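Local coordinates for protein pleckstrin homology domain-containing family A member 8 (Homo sapiens, PDB 5KDI) that selects and probably transfers simple glycosphingolipids, holding a ceramide that carries a single sugar in its GLTP-fold domain, at residues I65-K68 against A69-T72; T163-E166 against G167-Q170. The protein carries 2 engineered substitutions. All coordinates share one frame; numbering follows the deposited sequence. Where two conformers were deposited one is given.

Interaction 1: I65-K68 against A69-T72; sequences ITNK and AKFT. Engineered in segment 69-72: A69 (natural residue Glu), K70 (natural residue Glu).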
loop_
_atom_site.group_PDB
_atom_site.type_symbol
_atom_site.label_atom_id
_atom_site.label_comp_id
_atom_site.label_asym_id
_atom_site.label_seq_id
_atom_site.Cartn_x
_atom_site.Cartn_y
_atom_site.Cartn_z
ATOM N N ILE A 65 9.002 -16.261 7.273
ATOM C CA ILE A 65 8.686 -17.372 8.170
ATOM C C ILE A 65 9.760 -18.472 8.217
ATOM O O ILE A 65 9.817 -19.309 9.141
ATOM C CB ILE A 65 7.299 -17.999 7.902
ATOM C CG1 ILE A 65 7.236 -18.686 6.521
ATOM C CG2 ILE A 65 6.190 -16.984 8.158
ATOM C CD1 ILE A 65 5.878 -19.376 6.281
ATOM N N THR A 66 10.629 -18.428 7.224
ATOM C CA THR A 66 11.748 -19.326 7.122
ATOM C C THR A 66 12.786 -19.105 8.260
ATOM O O THR A 66 13.537 -20.055 8.637
ATOM C CB THR A 66 12.277 -18.994 5.692
ATOM O OG1 THR A 66 12.054 -20.085 4.810
ATOM C CG2 THR A 66 13.659 -18.392 5.637
ATOM N N ASN A 67 12.848 -17.862 8.764
ATOM C CA ASN A 67 13.833 -17.473 9.822
ATOM C C ASN A 67 13.488 -16.150 10.421
ATOM O O ASN A 67 14.031 -15.126 10.067
ATOM C CB ASN A 67 15.291 -17.526 9.310
ATOM C CG ASN A 67 16.331 -17.459 10.444
ATOM O OD1 ASN A 67 16.054 -16.998 11.559
ATOM N ND2 ASN A 67 17.540 -17.941 10.148
ATOM N N LYS A 68 12.497 -16.148 11.290
ATOM C CA LYS A 68 11.956 -14.873 11.742
ATOM C C LYS A 68 12.972 -13.986 12.490
ATOM O O LYS A 68 12.889 -12.750 12.425
ATOM C CB LYS A 68 10.677 -15.083 12.582
ATOM C CG LYS A 68 9.503 -15.666 11.842
ATOM C CD LYS A 68 8.294 -15.729 12.784
ATOM C CE LYS A 68 7.521 -16.913 12.462
ATOM N NZ LYS A 68 6.508 -17.258 13.502
ATOM N N ALA A 69 13.857 -14.620 13.266
ATOM C CA ALA A 69 14.900 -13.937 14.010
ATOM C C ALA A 69 15.865 -13.227 13.082
ATOM O O ALA A 69 16.362 -12.161 13.397
ATOM C CB ALA A 69 15.678 -14.940 14.914
ATOM N N LYS A 70 16.181 -13.874 11.981
ATOM C CA LYS A 70 17.031 -13.308 10.976
ATOM C C LYS A 70 16.347 -12.205 10.178
ATOM O O LYS A 70 17.001 -11.261 9.760
ATOM C CB LYS A 70 17.545 -14.409 10.063
ATOM C CG LYS A 70 18.525 -13.934 9.024
ATOM C CD LYS A 70 19.013 -15.114 8.201
ATOM C CE LYS A 70 20.288 -14.782 7.415
ATOM N NZ LYS A 70 21.316 -14.019 8.201
ATOM N N PHE A 71 15.045 -12.324 9.985
ATOM C CA PHE A 71 14.321 -11.492 9.002
ATOM C C PHE A 71 13.334 -10.533 9.682
ATOM O O PHE A 71 12.218 -10.312 9.214
ATOM C CB PHE A 71 13.606 -12.439 7.997
ATOM C CG PHE A 71 14.557 -13.233 7.143
ATOM C CD1 PHE A 71 15.696 -12.639 6.586
ATOM C CD2 PHE A 71 14.273 -14.536 6.843
ATOM C CE1 PHE A 71 16.496 -13.369 5.794
ATOM C CE2 PHE A 71 15.076 -15.275 6.037
ATOM C CZ PHE A 71 16.181 -14.698 5.482
ATOM N N THR A 72 13.781 -9.944 10.781
ATOM C CA THR A 72 12.967 -9.057 11.568
ATOM C C THR A 72 12.557 -7.759 10.874
ATOM O O THR A 72 11.530 -7.153 11.234
ATOM C CB THR A 72 13.663 -8.655 12.887
ATOM O OG1 THR A 72 14.916 -8.052 12.583
ATOM C CG2 THR A 72 13.871 -9.908 13.811
HETATM O O HOH W 1 13.838 -17.431 14.181
#

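Interaction 2: T163-E166 against G167-Q170; sequences TVKE and GDHQ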
loop_
_atom_site.group_PDB
_atom_site.type_symbol
_atom_site.label_atom_id
_atom_site.label_comp_id
_atom_site.label_asym_id
_atom_site.label_seq_id
_atom_site.Cartn_x
_atom_site.Cartn_y
_atom_site.Cartn_z
ATOM N N THR A 163 -15.684 3.753 7.895
ATOM C CA THR A 163 -16.231 3.935 9.218
ATOM C C THR A 163 -16.052 2.684 10.064
ATOM O O THR A 163 -15.946 1.523 9.560
ATOM C CB THR A 163 -17.696 4.261 9.162
ATOM O OG1 THR A 163 -18.368 3.153 8.604
ATOM C CG2 THR A 163 -18.017 5.591 8.421
ATOM N N VAL A 164 -15.974 2.936 11.363
ATOM C CA VAL A 164 -15.889 1.900 12.379
ATOM C C VAL A 164 -17.325 1.481 12.832
ATOM O O VAL A 164 -17.551 0.307 13.126
ATOM C CB VAL A 164 -15.000 2.364 13.530
ATOM C CG1 VAL A 164 -15.056 1.353 14.618
ATOM C CG2 VAL A 164 -13.553 2.548 13.062
ATOM N N LYS A 165 -18.260 2.434 12.926
ATOM C CA LYS A 165 -19.694 2.169 13.099
ATOM C C LYS A 165 -20.501 2.799 11.967
ATOM O O LYS A 165 -20.243 3.938 11.557
ATOM C CB LYS A 165 -20.124 2.760 14.472
ATOM C CG LYS A 165 -21.413 2.183 15.028
ATOM C CD LYS A 165 -21.730 2.714 16.438
ATOM C CE LYS A 165 -22.081 4.203 16.469
ATOM N NZ LYS A 165 -22.381 4.717 17.836
ATOM N N GLU A 166 -21.460 2.053 11.426
ATOM C CA GLU A 166 -22.328 2.581 10.405
ATOM C C GLU A 166 -22.972 3.920 10.780
ATOM O O GLU A 166 -23.464 4.091 11.882
ATOM C CB GLU A 166 -23.470 1.608 10.086
ATOM C CG GLU A 166 -23.204 0.715 8.941
ATOM C CD GLU A 166 -24.385 0.603 8.009
ATOM O OE1 GLU A 166 -25.578 0.783 8.414
ATOM O OE2 GLU A 166 -24.093 0.284 6.861
ATOM N N GLY A 167 -22.936 4.823 9.797
ATOM C CA GLY A 167 -23.477 6.158 9.910
ATOM C C GLY A 167 -22.526 7.225 10.398
ATOM O O GLY A 167 -22.885 8.438 10.408
ATOM N N ASP A 168 -21.338 6.786 10.832
ATOM C CA ASP A 168 -20.330 7.719 11.383
ATOM C C ASP A 168 -20.022 8.827 10.401
ATOM O O ASP A 168 -19.684 9.944 10.831
ATOM C CB ASP A 168 -19.042 7.027 11.855
ATOM C CG ASP A 168 -19.169 6.417 13.254
ATOM O OD1 ASP A 168 -20.205 6.670 13.987
ATOM O OD2 ASP A 168 -18.179 5.684 13.667
ATOM N N HIS A 169 -20.079 8.502 9.090
ATOM C CA HIS A 169 -19.658 9.453 8.047
ATOM C C HIS A 169 -20.536 10.694 7.931
ATOM O O HIS A 169 -20.124 11.705 7.313
ATOM C CB HIS A 169 -19.497 8.769 6.712
ATOM C CG HIS A 169 -20.790 8.184 6.175
ATOM N ND1 HIS A 169 -21.467 8.723 5.115
ATOM C CD2 HIS A 169 -21.519 7.094 6.594
ATOM C CE1 HIS A 169 -22.573 7.997 4.883
ATOM N NE2 HIS A 169 -22.600 6.987 5.774
ATOM N N GLN A 170 -21.729 10.619 8.538
ATOM C CA GLN A 170 -22.629 11.750 8.568
ATOM C C GLN A 170 -22.420 12.661 9.777
ATOM O O GLN A 170 -23.201 13.604 9.988
ATOM C CB GLN A 170 -24.080 11.256 8.579
ATOM C CG GLN A 170 -24.460 10.357 7.426
ATOM C CD GLN A 170 -25.895 9.861 7.541
ATOM O OE1 GLN A 170 -26.264 9.213 8.536
ATOM N NE2 GLN A 170 -26.722 10.154 6.513
HETATM O O HOH W 2 -15.938 5.581 12.160
HETATM O O HOH W 3 -20.384 6.837 16.836
HETATM O O HOH W 4 -22.966 6.189 13.558
#

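Interaction 1: I65-K68 against A69-T72
The five residues N67 to F71 form an Asx motif in the loop between helix 47-64 and helix 74-83 of the GLTP fold: N67 OD1 takes the N-H of K70, and the main-chain N67 O that of F71. A69, an engineered residue (naturally Glu), comes first. Its N donates to water 1 at 3.0 Å, and the same water gives a weak bond to N67 OD1. K70, also engineered from Glu, supplies the N-H for the amide: K70 N lies 3.2 Å from N67 OD1 with an angle of 152° at the hydrogen, yet it comes from above the carbonyl plane, 61° out of it. With N67 CG anti to the backbone N (chi1 -166°), the amide swings over K70, and K70 CB packs 3.3 Å from N67 CG. The K70 chain continues past the amide, CD coming 3.7 Å from N67 ND2. The N-H of F71 is shared between two carbonyls: the main bond goes to N67 O, 3.0 Å from F71 N, and a weak one to K68 O. The F71 ring is buried, with H80 meeting it edge-to-face and I77 touching it, while K70 CG sits over one face near the rim. T66 has two conformers, so the approach of its CG2 to the ring edge is doubtful. Last comes T72, whose backbone pairs with T24 and whose methyl group lies against the K68 carbonyl, T72 CG2 being 3.3 Å from K68 O.

Interaction 2: T163-E166 against G167-Q170
T163 touches H169 beside its imidazole: T163 CG2 lies obliquely to the ring and packs 3.9 Å from H169 CB, while Q170 CG covers one ring face near its rim. The H169 side chain touches E156, V159 and A160 of helix 155-160, and F174 of helix 172-202. The second flat group, the D168 carboxylate, has K165 on one face. There K165 O stands 3.2 Å from D168 CG, and K165 CB is over the same face. From that side too K165 N sends a weak bond to D168 OD2, of 3.3 Å. The torsion that makes this possible places D168 CG anti to its carbonyl carbon (chi1 -82°), folding the acid back over the preceding residues. The K165-D168 pairing spans a type II beta turn from K165 to D168, closed by D168 N donating to K165 O at 3.1 Å with an angle of 153° at the hydrogen. G167 takes the third position with phi 91°, where a side chain would be jammed against the carbonyl oxygen of E166. The chain then runs into a short 3-10 segment, 168-170, in which Q170 N bonds back to G167 O. Three waters donate to the carboxylate. Water 2 lies 2.7 Å from D168 OD2 and accepts from V164 N; water 4 gives its hydrogens to D168 OD1 and E166 O. Water 3 also donates to D168 OD1; its weak bond to K165 NZ is doubtful, since K165 was modelled in two conformers. Two residues before the turn, T163 OG1 hydrogen-bonds to A160 O of helix 155-160, while T163 CG2 approaches D168 CB to 3.9 Å.

Overall arrangement
The two contacts are separate surface loops of one all-helical molecule, their centres about 39 Å apart and their nearest atoms about 27 Å apart. Interaction 1 joins helix 47-64 to helix 74-83; interaction 2, later in the chain, joins helix 155-160 to the long helix 172-202. Each lies well out from the middle, its centre about 22 or 23 Å from that of the chain. The side chain of T163 in interaction 2 is about 12 Å from the bound glycolipid, too far for direct contact. In both, an Asn or Asp side chain accepts a backbone N-H, from K70 in interaction 1 and weakly from K165 in interaction 2.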